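Side-chain contacts in esterase (Sinorhizobium meliloti 1021, PDB 4TX1), which probably hydrolyses acetyl ester bonds as a carbohydrate acetylesterase of the SGNH (GDSL-like) hydrolase family: residues A[121-124]-A[125-129]; A[111-114]-A[115-119]; A[165-168]-A[169-172]. All blocks are in the same frame, centred on the assembly; numbering follows the deposited sequence.

Interaction 1 (A[121-124]-A[125-129])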
loop_
_atom_site.group_PDB
_atom_site.type_symbol
_atom_site.label_atom_id
_atom_site.label_comp_id
_atom_site.label_asym_id
_atom_site.label_seq_id
_atom_site.Cartn_x
_atom_site.Cartn_y
_atom_site.Cartn_z
ATOM N N ARG A 121 -6.326 -18.566 6.045
ATOM C CA ARG A 121 -5.886 -17.743 4.935
ATOM C C ARG A 121 -4.473 -18.143 4.449
ATOM O O ARG A 121 -4.268 -18.237 3.295
ATOM C CB ARG A 121 -5.925 -16.277 5.311
ATOM C CG ARG A 121 -5.333 -15.378 4.265
ATOM C CD ARG A 121 -6.183 -15.283 3.028
ATOM N NE ARG A 121 -5.730 -14.206 2.188
ATOM C CZ ARG A 121 -5.655 -14.247 0.886
ATOM N NH1 ARG A 121 -5.999 -15.318 0.237
ATOM N NH2 ARG A 121 -5.173 -13.213 0.275
ATOM N N LEU A 122 -3.537 -18.366 5.380
ATOM C CA LEU A 122 -2.220 -18.785 5.035
ATOM C C LEU A 122 -2.262 -20.106 4.259
ATOM O O LEU A 122 -1.550 -20.290 3.287
ATOM C CB LEU A 122 -1.298 -18.881 6.266
ATOM C CG LEU A 122 -1.119 -17.567 7.041
ATOM C CD1 LEU A 122 -0.199 -17.840 8.250
ATOM C CD2 LEU A 122 -0.551 -16.431 6.203
ATOM N N VAL A 123 -3.094 -21.041 4.725
ATOM C CA VAL A 123 -3.173 -22.339 4.016
ATOM C C VAL A 123 -3.587 -22.067 2.580
ATOM O O VAL A 123 -3.034 -22.634 1.639
ATOM C CB VAL A 123 -4.148 -23.320 4.726
ATOM C CG1 VAL A 123 -4.336 -24.559 3.833
ATOM C CG2 VAL A 123 -3.540 -23.648 6.109
ATOM N N ASN A 124 -4.626 -21.269 2.408
ATOM C CA ASN A 124 -5.119 -20.982 1.037
ATOM C C ASN A 124 -4.080 -20.274 0.143
ATOM O O ASN A 124 -4.028 -20.536 -1.057
ATOM C CB ASN A 124 -6.406 -20.145 1.123
ATOM C CG ASN A 124 -7.600 -20.999 1.590
ATOM O OD1 ASN A 124 -7.769 -22.163 1.112
ATOM N ND2 ASN A 124 -8.378 -20.484 2.531
ATOM N N LEU A 125 -3.245 -19.399 0.748
ATOM C CA LEU A 125 -2.156 -18.758 0.011
ATOM C C LEU A 125 -1.185 -19.790 -0.516
ATOM O O LEU A 125 -0.640 -19.637 -1.614
ATOM C CB LEU A 125 -1.449 -17.669 0.876
ATOM C CG LEU A 125 -2.324 -16.430 1.066
ATOM C CD1 LEU A 125 -1.652 -15.603 2.201
ATOM C CD2 LEU A 125 -2.447 -15.611 -0.232
ATOM N N VAL A 126 -0.901 -20.845 0.255
ATOM C CA VAL A 126 -0.001 -21.883 -0.180
ATOM C C VAL A 126 -0.680 -22.652 -1.362
ATOM O O VAL A 126 -0.018 -22.888 -2.424
ATOM C CB VAL A 126 0.359 -22.876 0.948
ATOM C CG1 VAL A 126 1.190 -24.005 0.376
ATOM C CG2 VAL A 126 1.143 -22.148 2.068
ATOM N N ARG A 127 -1.923 -23.001 -1.153
ATOM C CA ARG A 127 -2.600 -23.866 -2.078
ATOM C C ARG A 127 -2.850 -23.188 -3.398
ATOM O O ARG A 127 -2.995 -23.835 -4.400
ATOM C CB ARG A 127 -3.877 -24.335 -1.460
ATOM C CG ARG A 127 -3.619 -25.138 -0.205
ATOM C CD ARG A 127 -4.136 -26.509 -0.367
ATOM N NE ARG A 127 -3.663 -27.489 0.587
ATOM C CZ ARG A 127 -4.431 -27.994 1.521
ATOM N NH1 ARG A 127 -5.646 -27.543 1.684
ATOM N NH2 ARG A 127 -3.973 -28.934 2.299
ATOM N N ARG A 128 -2.910 -21.879 -3.375
ATOM C CA ARG A 128 -3.138 -21.112 -4.630
ATOM C C ARG A 128 -1.967 -20.373 -5.185
ATOM O O ARG A 128 -2.173 -19.602 -6.105
ATOM C CB ARG A 128 -4.280 -20.129 -4.469
ATOM C CG ARG A 128 -5.606 -20.737 -3.962
ATOM C CD ARG A 128 -6.134 -21.796 -4.890
ATOM N NE ARG A 128 -7.122 -21.345 -5.900
ATOM C CZ ARG A 128 -7.272 -21.852 -7.157
ATOM N NH1 ARG A 128 -6.404 -22.782 -7.621
ATOM N NH2 ARG A 128 -8.202 -21.322 -8.023
ATOM N N HIS A 129 -0.790 -20.564 -4.615
ATOM C CA HIS A 129 0.379 -19.842 -5.030
ATOM C C HIS A 129 0.736 -20.136 -6.465
ATOM O O HIS A 129 0.712 -21.316 -6.864
ATOM C CB HIS A 129 1.592 -20.143 -4.096
ATOM C CG HIS A 129 2.721 -19.197 -4.343
ATOM N ND1 HIS A 129 2.698 -17.897 -3.892
ATOM C CD2 HIS A 129 3.831 -19.300 -5.120
ATOM C CE1 HIS A 129 3.756 -17.253 -4.350
ATOM N NE2 HIS A 129 4.450 -18.065 -5.133
#

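Interaction 2 (A[111-114]-A[115-119])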
loop_
_atom_site.group_PDB
_atom_site.type_symbol
_atom_site.label_atom_id
_atom_site.label_comp_id
_atom_site.label_asym_id
_atom_site.label_seq_id
_atom_site.Cartn_x
_atom_site.Cartn_y
_atom_site.Cartn_z
ATOM N N THR A 111 -8.020 -12.858 19.825
ATOM C CA THR A 111 -8.919 -14.004 19.797
ATOM C C THR A 111 -8.332 -15.262 19.142
ATOM O O THR A 111 -7.738 -15.230 18.075
ATOM C CB THR A 111 -10.294 -13.684 19.136
ATOM O OG1 THR A 111 -10.130 -13.390 17.719
ATOM C CG2 THR A 111 -10.999 -12.414 19.771
ATOM N N ALA A 112 -8.551 -16.429 19.783
ATOM C CA ALA A 112 -8.193 -17.670 19.163
ATOM C C ALA A 112 -8.865 -17.838 17.797
ATOM O O ALA A 112 -8.271 -18.377 16.849
ATOM C CB ALA A 112 -8.510 -18.876 20.076
ATOM N N PHE A 113 -10.139 -17.463 17.731
ATOM C CA PHE A 113 -10.890 -17.648 16.494
ATOM C C PHE A 113 -10.256 -16.784 15.365
ATOM O O PHE A 113 -10.118 -17.235 14.277
ATOM C CB PHE A 113 -12.361 -17.234 16.668
ATOM C CG PHE A 113 -13.123 -17.479 15.477
ATOM C CD1 PHE A 113 -13.363 -18.790 15.087
ATOM C CD2 PHE A 113 -13.456 -16.421 14.620
ATOM C CE1 PHE A 113 -14.019 -19.033 13.882
ATOM C CE2 PHE A 113 -14.157 -16.693 13.459
ATOM C CZ PHE A 113 -14.427 -17.968 13.101
ATOM N N GLY A 114 -9.832 -15.557 15.691
ATOM C CA GLY A 114 -9.193 -14.711 14.659
ATOM C C GLY A 114 -7.871 -15.331 14.171
ATOM O O GLY A 114 -7.535 -15.200 12.997
ATOM N N ALA A 115 -7.149 -16.040 15.047
ATOM C CA ALA A 115 -5.907 -16.697 14.716
ATOM C C ALA A 115 -6.186 -17.859 13.785
ATOM O O ALA A 115 -5.514 -18.036 12.794
ATOM C CB ALA A 115 -5.099 -17.175 15.939
ATOM N N VAL A 116 -7.183 -18.706 14.099
ATOM C CA VAL A 116 -7.401 -19.847 13.201
ATOM C C VAL A 116 -7.911 -19.363 11.830
ATOM O O VAL A 116 -7.605 -19.973 10.862
ATOM C CB VAL A 116 -8.304 -20.932 13.836
ATOM C CG1 VAL A 116 -9.670 -20.424 14.027
ATOM C CG2 VAL A 116 -8.273 -22.229 13.035
ATOM N N LYS A 117 -8.714 -18.304 11.768
ATOM C CA LYS A 117 -9.060 -17.736 10.463
ATOM C C LYS A 117 -7.832 -17.254 9.703
ATOM O O LYS A 117 -7.777 -17.369 8.485
ATOM C CB LYS A 117 -10.035 -16.603 10.626
ATOM C CG LYS A 117 -11.392 -17.058 11.097
ATOM C CD LYS A 117 -12.058 -18.094 10.162
ATOM C CE LYS A 117 -12.390 -17.537 8.809
ATOM N NZ LYS A 117 -13.035 -18.562 7.860
ATOM N N GLY A 118 -6.867 -16.666 10.417
ATOM C CA GLY A 118 -5.616 -16.233 9.771
ATOM C C GLY A 118 -4.852 -17.452 9.250
ATOM O O GLY A 118 -4.303 -17.440 8.127
ATOM N N ILE A 119 -4.762 -18.538 10.046
ATOM C CA ILE A 119 -4.081 -19.731 9.517
ATOM C C ILE A 119 -4.771 -20.270 8.271
ATOM O O ILE A 119 -4.106 -20.688 7.310
ATOM C CB ILE A 119 -4.022 -20.851 10.598
ATOM C CG1 ILE A 119 -3.179 -20.405 11.826
ATOM C CG2 ILE A 119 -3.453 -22.142 10.006
ATOM C CD1 ILE A 119 -1.703 -20.144 11.564
#

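Interaction 3 (A[165-168]-A[169-172])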
loop_
_atom_site.group_PDB
_atom_site.type_symbol
_atom_site.label_atom_id
_atom_site.label_comp_id
_atom_site.label_asym_id
_atom_site.label_seq_id
_atom_site.Cartn_x
_atom_site.Cartn_y
_atom_site.Cartn_z
ATOM N N VAL A 165 -3.668 -15.667 27.967
ATOM C CA VAL A 165 -3.493 -17.023 28.520
ATOM C C VAL A 165 -4.755 -17.850 28.231
ATOM O O VAL A 165 -4.676 -18.978 27.715
ATOM C CB VAL A 165 -3.241 -16.930 30.034
ATOM C CG1 VAL A 165 -3.320 -18.327 30.694
ATOM C CG2 VAL A 165 -1.864 -16.315 30.257
ATOM N N GLU A 166 -5.899 -17.269 28.518
ATOM C CA GLU A 166 -7.126 -17.994 28.274
ATOM C C GLU A 166 -7.396 -18.257 26.783
ATOM O O GLU A 166 -7.809 -19.341 26.392
ATOM C CB GLU A 166 -8.247 -17.229 28.899
ATOM C CG GLU A 166 -8.093 -17.104 30.417
ATOM C CD GLU A 166 -7.272 -15.881 30.942
ATOM O OE1 GLU A 166 -6.488 -15.108 30.234
ATOM O OE2 GLU A 166 -7.423 -15.695 32.183
ATOM N N GLN A 167 -7.145 -17.240 25.930
ATOM C CA GLN A 167 -7.365 -17.469 24.475
ATOM C C GLN A 167 -6.375 -18.425 23.851
ATOM O O GLN A 167 -6.719 -19.260 23.030
ATOM C CB GLN A 167 -7.510 -16.125 23.731
ATOM C CG GLN A 167 -8.764 -15.280 24.006
ATOM C CD GLN A 167 -10.009 -15.922 23.388
ATOM O OE1 GLN A 167 -10.014 -16.320 22.223
ATOM N NE2 GLN A 167 -11.069 -16.081 24.214
ATOM N N SER A 168 -5.092 -18.353 24.219
ATOM C CA SER A 168 -4.138 -19.156 23.580
ATOM C C SER A 168 -4.338 -20.620 23.870
ATOM O O SER A 168 -3.906 -21.454 23.115
ATOM C CB SER A 168 -2.724 -18.720 23.884
ATOM O OG SER A 168 -2.385 -18.976 25.264
ATOM N N ALA A 169 -4.981 -20.905 25.003
ATOM C CA ALA A 169 -5.287 -22.306 25.353
ATOM C C ALA A 169 -6.229 -22.925 24.357
ATOM O O ALA A 169 -6.335 -24.186 24.253
ATOM C CB ALA A 169 -5.908 -22.332 26.783
ATOM N N MET A 170 -6.972 -22.076 23.640
ATOM C CA MET A 170 -7.948 -22.560 22.633
ATOM C C MET A 170 -7.342 -22.820 21.274
ATOM O O MET A 170 -8.011 -23.371 20.383
ATOM C CB MET A 170 -9.087 -21.586 22.508
ATOM C CG MET A 170 -9.881 -21.394 23.786
ATOM S SD MET A 170 -10.980 -19.987 23.592
ATOM C CE MET A 170 -11.294 -19.404 25.260
ATOM N N LEU A 171 -6.087 -22.387 21.049
ATOM C CA LEU A 171 -5.500 -22.591 19.716
ATOM C C LEU A 171 -5.306 -24.042 19.301
ATOM O O LEU A 171 -5.560 -24.368 18.153
ATOM C CB LEU A 171 -4.123 -21.867 19.563
ATOM C CG LEU A 171 -4.171 -20.372 19.790
ATOM C CD1 LEU A 171 -2.755 -19.854 20.040
ATOM C CD2 LEU A 171 -4.900 -19.673 18.609
ATOM N N ALA A 172 -4.861 -24.943 20.199
ATOM C CA ALA A 172 -4.648 -26.334 19.805
ATOM C C ALA A 172 -5.942 -27.014 19.246
ATOM O O ALA A 172 -5.899 -27.610 18.208
ATOM C CB ALA A 172 -4.012 -27.126 20.930
HETATM O O HOH W 1 -3.493 -24.214 22.671
#

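Interaction 1 (A[121-124]-A[125-129])
Leu125 N donates to Arg121 O and Arg127 N to Val123 O, both at 3.0 Å. Val126 N to Leu122 O and Arg128 N to Asn124 O continue the i to i+4 pattern. Residues 121-129 are thus one continuous run that takes in the last turns of helix 112-127. Arg128 is the first residue to leave helical angles. Its N-H still bonds to Asn124 O at 2.9 Å.

Two side-chain pairs lie four residues apart. With chi1 at 173° the Arg121 chain runs out beside its own carbonyl carbon, then turns at chi2. The turn lays the guanidinium forward along the helix, beside Leu125. Leu125 CD2 sits over one face of that group, offset toward its rim, 3.6 Å from Arg121 NH1. The two side chains run at a slant to each other. Arg121 NE bonds to His70 O of the third subunit. Val123 and Arg127 instead leave the helix in the same direction, one alongside the other. Val123 CG1 lies over the rim of one face of the Arg127 guanidinium, 3.9 Å from Arg127 NH1. Arg127 NH1 is held by Leu182 O of the same chain. Leu122 CD2 meets Leu125 CD1 at 4.2 Å, and both leucines touch Ala79 of helix 78-89.

Val123 and Val126 pack on strand 140-145, and Val126 also on strand 94-98. Arg128 NH2 reaches His129 O of the second subunit. The arrangement is that of an amphipathic helix C-terminus. In this alpha/beta SGNH hydrolase fold it covers the parallel sheet with valines, while Arg121 and Arg128 bond to neighbouring subunits.

Interaction 2 (A[111-114]-A[115-119])
The N-terminus of helix 112-127 is capped by Thr111, and its first turns bring Phe113 against Lys117. Thr111 OG1 accepts from Gly114 N at 3.0 Å, an N-cap bond. Across the contact, Ala115 N donates to Thr111 O and Val116 N to Ala112 O. Lys117 N to Phe113 O is nearly straight at the hydrogen, 171°.

Lys117 runs alongside Phe113. Lys117 CG stands over one face of the ring, 4.0 Å from the centroid of Phe113 and 28° off its normal. This is a CH-pi contact between residues one helical turn apart. The chi1 of Phe113, -177°, swings the ring along the helix toward Lys117. The lysine chain bends at chi2 and chi3, and NZ forms a salt bridge with Glu120.

The helix flanks the parallel sheet of the SGNH hydrolase fold. Ala112, Ala115 and Val116 pack on helix 171-182, while Phe113 packs on Met160 of the third subunit. Val116 CG1 approaches the Phe113 ring obliquely, 4.2 Å from Phe113 CD1. Gly118 N bonds to Gly114 O at 3.0 Å, and Gly114 O also bonds to the hydroxyl of Tyr67.

Interaction 3 (A[165-168]-A[169-172])
Gln167 bends at chi2 (-71°), while Met170 runs extended beyond CG. These shapes bring the methionine tip against the amide. Met170 CE lies 3.5 Å from Gln167 NE2. Met170 SD is more distant, 4.0 Å from both Gln167 OE1 and Gln167 NE2. The approach is van der Waals in kind. The other polar end of the amide is engaged elsewhere: Gln167 OE1 accepts from Ala112 N.

The backbone changes its pattern here. Ala169 N makes a weak bond to Val165 O, the i to i+4 bond that belongs to helix 164-168. The pattern then tightens to i to i+3. Met170 N donates to Gln167 O at 2.9 Å, and Leu171 N donates to Ser168 O at 3.1 Å. Ser168 to Leu171 is a type I beta turn closed by the second bond.

Ser168 O also takes a hydrogen bond from a water at 2.8 Å. The same water accepts from Ala172 N, 2.9 Å away, so it bridges Ser168 O and Ala172 N across the turn. Leu171 CD1 packs on Ser168 CB at 4.0 Å. Ser168 OG is hydrogen-bonded to Gly164 O and to Leu149 N. Met170 and Leu171 pack on Ala112 of helix 112-127, and Leu171 also on Ala115. The arrangement is a helix-to-helix junction: a type I turn links short helix 164-168 to helix 171-182 in the alpha/beta fold of this SGNH hydrolase.

Along the chain the order is interaction 2, interaction 1, interaction 3. The first two lie in series on helix 112-127, at its N-terminal and C-terminal ends, with centres about 15 Å apart. Interaction 3 joins helix 164-168 to helix 171-182. Its centre is about 11 Å from that of interaction 2 and about 24 Å from that of interaction 1. It touches only interaction 2, by one backbone-to-side-chain hydrogen bond and by apolar packing. The start of helix 112-127 is therefore tied to the later helix pair, while its far end meets strands 94-98 and 140-145. Interactions 1 and 2 also face other subunits of the six-chain assembly.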